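Local coordinates for HD-GYP domain-containing protein (Bdellovibrio bacteriovorus, PDB 3TM8) that binds a pair of iron ions through an HD-GYP domain and probably belongs to the cyclic-di-GMP phosphodiesterase class of signalling proteins, at residues 26-34 with 111-122. Sequence-based numbering, arbitrary orientation. Where two conformers were deposited one is given.
Sequences IRVSTLRGD and IIQGSQQNNAEE. With DMS (dimethyl sulfoxide), chain G.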
loop_
_atom_site.group_PDB
_atom_site.type_symbol
_atom_site.label_atom_id
_atom_site.label_comp_id
_atom_site.label_asym_id
_atom_site.label_seq_id
_atom_site.Cartn_x
_atom_site.Cartn_y
_atom_site.Cartn_z
ATOM N N ILE A 26 13.406 -6.207 -11.178
ATOM C CA ILE A 26 12.537 -5.040 -11.113
ATOM C C ILE A 26 11.258 -5.455 -10.390
ATOM O O ILE A 26 10.890 -6.628 -10.393
ATOM C CB ILE A 26 12.215 -4.463 -12.520
ATOM C CG1 ILE A 26 11.467 -5.484 -13.384
ATOM C CG2 ILE A 26 13.484 -3.956 -13.205
ATOM C CD1 ILE A 26 10.783 -4.850 -14.591
ATOM N N ARG A 27 10.580 -4.501 -9.767
ATOM C CA ARG A 27 9.312 -4.799 -9.116
ATOM C C ARG A 27 8.181 -4.609 -10.111
ATOM O O ARG A 27 8.121 -3.620 -10.832
ATOM C CB ARG A 27 9.119 -3.940 -7.868
ATOM C CG ARG A 27 10.240 -4.142 -6.869
ATOM C CD ARG A 27 9.913 -3.613 -5.474
ATOM N NE ARG A 27 11.095 -3.740 -4.639
ATOM C CZ ARG A 27 12.079 -2.850 -4.609
ATOM N NH1 ARG A 27 11.982 -1.728 -5.319
ATOM N NH2 ARG A 27 13.150 -3.071 -3.855
ATOM N N VAL A 28 7.277 -5.576 -10.152
ATOM C CA VAL A 28 6.258 -5.585 -11.187
ATOM C C VAL A 28 5.306 -4.393 -11.103
ATOM O O VAL A 28 4.738 -3.983 -12.110
ATOM C CB VAL A 28 5.503 -6.932 -11.195
ATOM C CG1 VAL A 28 4.308 -6.890 -12.140
ATOM C CG2 VAL A 28 6.468 -8.052 -11.584
ATOM N N SER A 29 5.148 -3.817 -9.912
ATOM C CA SER A 29 4.255 -2.669 -9.783
ATOM C C SER A 29 4.767 -1.420 -10.504
ATOM O O SER A 29 4.046 -0.436 -10.590
ATOM C CB SER A 29 3.973 -2.350 -8.319
ATOM O OG SER A 29 5.152 -1.930 -7.676
ATOM N N THR A 30 6.000 -1.462 -11.008
ATOM C CA THR A 30 6.541 -0.364 -11.805
ATOM C C THR A 30 6.177 -0.451 -13.288
ATOM O O THR A 30 6.554 0.427 -14.057
ATOM C CB THR A 30 8.080 -0.242 -11.676
ATOM O OG1 THR A 30 8.714 -1.396 -12.232
ATOM C CG2 THR A 30 8.503 -0.051 -10.224
ATOM N N LEU A 31 5.486 -1.517 -13.697
ATOM C CA LEU A 31 5.092 -1.691 -15.097
ATOM C C LEU A 31 3.627 -1.310 -15.242
ATOM O O LEU A 31 2.733 -2.116 -14.977
ATOM C CB LEU A 31 5.346 -3.133 -15.559
ATOM C CG LEU A 31 6.817 -3.547 -15.461
ATOM C CD1 LEU A 31 6.954 -5.048 -15.731
ATOM C CD2 LEU A 31 7.702 -2.736 -16.415
ATOM N N ARG A 32 3.385 -0.053 -15.609
ATOM C CA ARG A 32 2.040 0.497 -15.592
ATOM C C ARG A 32 1.894 1.525 -16.695
ATOM O O ARG A 32 2.887 2.089 -17.163
ATOM C CB ARG A 32 1.746 1.190 -14.248
ATOM C CG ARG A 32 1.763 0.290 -13.013
ATOM C CD ARG A 32 0.540 -0.639 -12.938
ATOM N NE ARG A 32 0.615 -1.552 -11.790
ATOM C CZ ARG A 32 0.154 -1.288 -10.568
ATOM N NH1 ARG A 32 -0.478 -0.154 -10.313
ATOM N NH2 ARG A 32 0.299 -2.178 -9.598
ATOM N N GLY A 33 0.656 1.783 -17.094
ATOM C CA GLY A 33 0.374 2.863 -18.016
ATOM C C GLY A 33 0.692 2.549 -19.461
ATOM O O GLY A 33 1.083 1.427 -19.811
ATOM N N ASP A 34 0.532 3.566 -20.299
ATOM C CA ASP A 34 0.581 3.403 -21.748
ATOM C C ASP A 34 1.962 3.581 -22.393
ATOM O O ASP A 34 2.103 3.399 -23.601
ATOM C CB ASP A 34 -0.454 4.318 -22.427
ATOM C CG ASP A 34 -0.207 5.798 -22.162
ATOM O OD1 ASP A 34 0.311 6.161 -21.085
ATOM O OD2 ASP A 34 -0.540 6.609 -23.050
ATOM N N ILE A 111 -0.160 4.253 -12.608
ATOM C CA ILE A 111 1.261 4.487 -12.438
ATOM C C ILE A 111 1.597 4.855 -10.997
ATOM O O ILE A 111 2.514 4.304 -10.401
ATOM C CB ILE A 111 1.769 5.577 -13.403
ATOM C CG1 ILE A 111 1.671 5.089 -14.855
ATOM C CG2 ILE A 111 3.194 5.980 -13.045
ATOM C CD1 ILE A 111 1.789 6.201 -15.875
ATOM N N ILE A 112 0.849 5.797 -10.433
ATOM C CA ILE A 112 1.188 6.299 -9.106
ATOM C C ILE A 112 0.955 5.242 -8.011
ATOM O O ILE A 112 1.791 5.078 -7.120
ATOM C CB ILE A 112 0.443 7.604 -8.807
ATOM C CG1 ILE A 112 0.989 8.706 -9.722
ATOM C CG2 ILE A 112 0.600 7.989 -7.347
ATOM C CD1 ILE A 112 0.100 9.914 -9.811
ATOM N N GLN A 113 -0.154 4.512 -8.085
ATOM C CA GLN A 113 -0.397 3.425 -7.135
ATOM C C GLN A 113 0.769 2.441 -7.144
ATOM O O GLN A 113 1.254 2.013 -6.092
ATOM C CB GLN A 113 -1.715 2.712 -7.462
ATOM C CG GLN A 113 -2.196 1.683 -6.428
ATOM C CD GLN A 113 -1.484 0.357 -6.499
ATOM O OE1 GLN A 113 -0.926 -0.023 -7.525
ATOM N NE2 GLN A 113 -1.527 -0.378 -5.400
ATOM N N GLY A 114 1.242 2.103 -8.340
ATOM C CA GLY A 114 2.309 1.121 -8.448
ATOM C C GLY A 114 3.647 1.660 -7.973
ATOM O O GLY A 114 4.487 0.928 -7.434
ATOM N N SER A 115 3.866 2.951 -8.194
ATOM C CA SER A 115 5.078 3.597 -7.718
ATOM C C SER A 115 5.108 3.650 -6.185
ATOM O O SER A 115 6.141 3.369 -5.577
ATOM C CB SER A 115 5.196 5.005 -8.314
ATOM O OG SER A 115 6.387 5.622 -7.885
ATOM N N GLN A 116 3.981 4.010 -5.567
ATOM C CA GLN A 116 3.894 3.985 -4.109
ATOM C C GLN A 116 4.187 2.585 -3.580
ATOM O O GLN A 116 4.916 2.417 -2.600
ATOM C CB GLN A 116 2.511 4.432 -3.630
ATOM C CG GLN A 116 2.157 5.880 -3.942
ATOM C CD GLN A 116 3.004 6.884 -3.182
ATOM O OE1 GLN A 116 3.202 6.766 -1.969
ATOM N NE2 GLN A 116 3.523 7.878 -3.898
ATOM N N GLN A 117 3.639 1.571 -4.249
ATOM C CA GLN A 117 3.860 0.203 -3.816
ATOM C C GLN A 117 5.338 -0.142 -3.918
ATOM O O GLN A 117 5.910 -0.761 -3.022
ATOM C CB GLN A 117 3.027 -0.748 -4.664
ATOM C CG GLN A 117 3.068 -2.183 -4.211
ATOM C CD GLN A 117 2.200 -3.077 -5.063
ATOM O OE1 GLN A 117 1.253 -2.621 -5.707
ATOM N NE2 GLN A 117 2.539 -4.355 -5.097
ATOM N N ASN A 118 5.955 0.275 -5.020
ATOM C CA ASN A 118 7.380 0.049 -5.232
ATOM C C ASN A 118 8.218 0.683 -4.133
ATOM O O ASN A 118 9.166 0.073 -3.622
ATOM C CB ASN A 118 7.775 0.589 -6.606
ATOM C CG ASN A 118 9.242 0.376 -6.945
ATOM O OD1 ASN A 118 9.755 -0.745 -6.922
ATOM N ND2 ASN A 118 9.905 1.455 -7.335
ATOM N N ASN A 119 7.867 1.914 -3.763
ATOM C CA ASN A 119 8.620 2.635 -2.747
ATOM C C ASN A 119 8.535 1.926 -1.397
ATOM O O ASN A 119 9.511 1.859 -0.652
ATOM C CB ASN A 119 8.104 4.066 -2.591
ATOM C CG ASN A 119 8.223 4.883 -3.865
ATOM O OD1 ASN A 119 8.999 4.565 -4.775
ATOM N ND2 ASN A 119 7.448 5.954 -3.938
ATOM N N ALA A 120 7.354 1.399 -1.089
ATOM C CA ALA A 120 7.151 0.673 0.164
ATOM C C ALA A 120 7.966 -0.614 0.183
ATOM O O ALA A 120 8.618 -0.936 1.177
ATOM C CB ALA A 120 5.693 0.353 0.354
ATOM N N GLU A 121 7.934 -1.350 -0.926
ATOM C CA GLU A 121 8.681 -2.596 -1.022
ATOM C C GLU A 121 10.172 -2.338 -0.846
ATOM O O GLU A 121 10.873 -3.111 -0.200
ATOM C CB GLU A 121 8.412 -3.274 -2.364
ATOM C CG GLU A 121 6.977 -3.763 -2.548
ATOM C CD GLU A 121 6.771 -4.485 -3.869
ATOM O OE1 GLU A 121 6.331 -3.838 -4.849
ATOM O OE2 GLU A 121 7.051 -5.699 -3.925
ATOM N N GLU A 122 10.659 -1.249 -1.430
ATOM C CA GLU A 122 12.071 -0.913 -1.316
ATOM C C GLU A 122 12.457 -0.695 0.156
ATOM O O GLU A 122 13.500 -1.152 0.605
ATOM C CB GLU A 122 12.392 0.302 -2.186
ATOM C CG GLU A 122 13.717 0.966 -1.898
ATOM C CD GLU A 122 14.909 0.161 -2.327
ATOM O OE1 GLU A 122 14.752 -0.790 -3.122
ATOM O OE2 GLU A 122 16.019 0.498 -1.865
HETATM S S DMS G . 1.117 -5.953 -10.816
HETATM O O DMS G . 1.692 -4.682 -9.698
HETATM C C1 DMS G . 0.471 -7.274 -9.758
HETATM C C2 DMS G . -0.411 -5.458 -11.652
HETATM O O HOH W 1 11.637 -1.811 -9.333
HETATM O O HOH W 2 14.396 -0.194 -6.261
HETATM O O HOH W 3 4.178 2.318 -11.540
HETATM O O HOH W 4 5.873 -5.263 -7.270
#
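R32 and Q113 lie with guanidinium and amide nearly coplanar, 4° apart. The arginine grips Q113 OE1 end-on with two nitrogens. R32 NH1 is 2.8 Å from Q113 OE1, and R32 NH2 is 3.2 Å from it; both donors lie in the carbonyl plane. The arginine chain bends at chi2 (-73°) to bring its head back over the helix, while its CB rests on I111 CA. R32 NH2 also donates to the oxygen of a dimethyl sulfoxide molecule, probably from the crystallisation liquor, and R32 NH1 bonds D110 O. Q113 OE1 and the sulfoxide oxygen both meet the guanidinium edge in plane, which would limit its rotation.

S29 CA lies 4.5 Å from the CA of G114, which has no side chain; no CA pair across the segments is closer. S29 OG donates to G114 O over 2.9 Å. N118 N reaches the same oxygen from the opposite face. A short 3-10 turn, 28-30, follows strand 23-27 and sits on helix 105-125. This joins the N-terminal strand region to the helix that packs on 167-185, which carries the iron ligand H170.

R27 is extended from CG to NE and crosses N118 and E122 at about a right angle. R27 NH1 meets N118 OD1 at 2.9 Å, in the guanidinium plane but 42° out of the amide carbonyl plane. R27 NH2 forms a salt bridge to E122 OE1, met on the anti side. E122 OE2 bonds S132, and R27 has a second salt bridge to E125. T30 CG2 touches N118 CG at 3.4 Å. The E121 and R27 side chains pass in opposite directions, E121 CB 3.5 Å from R27 CD.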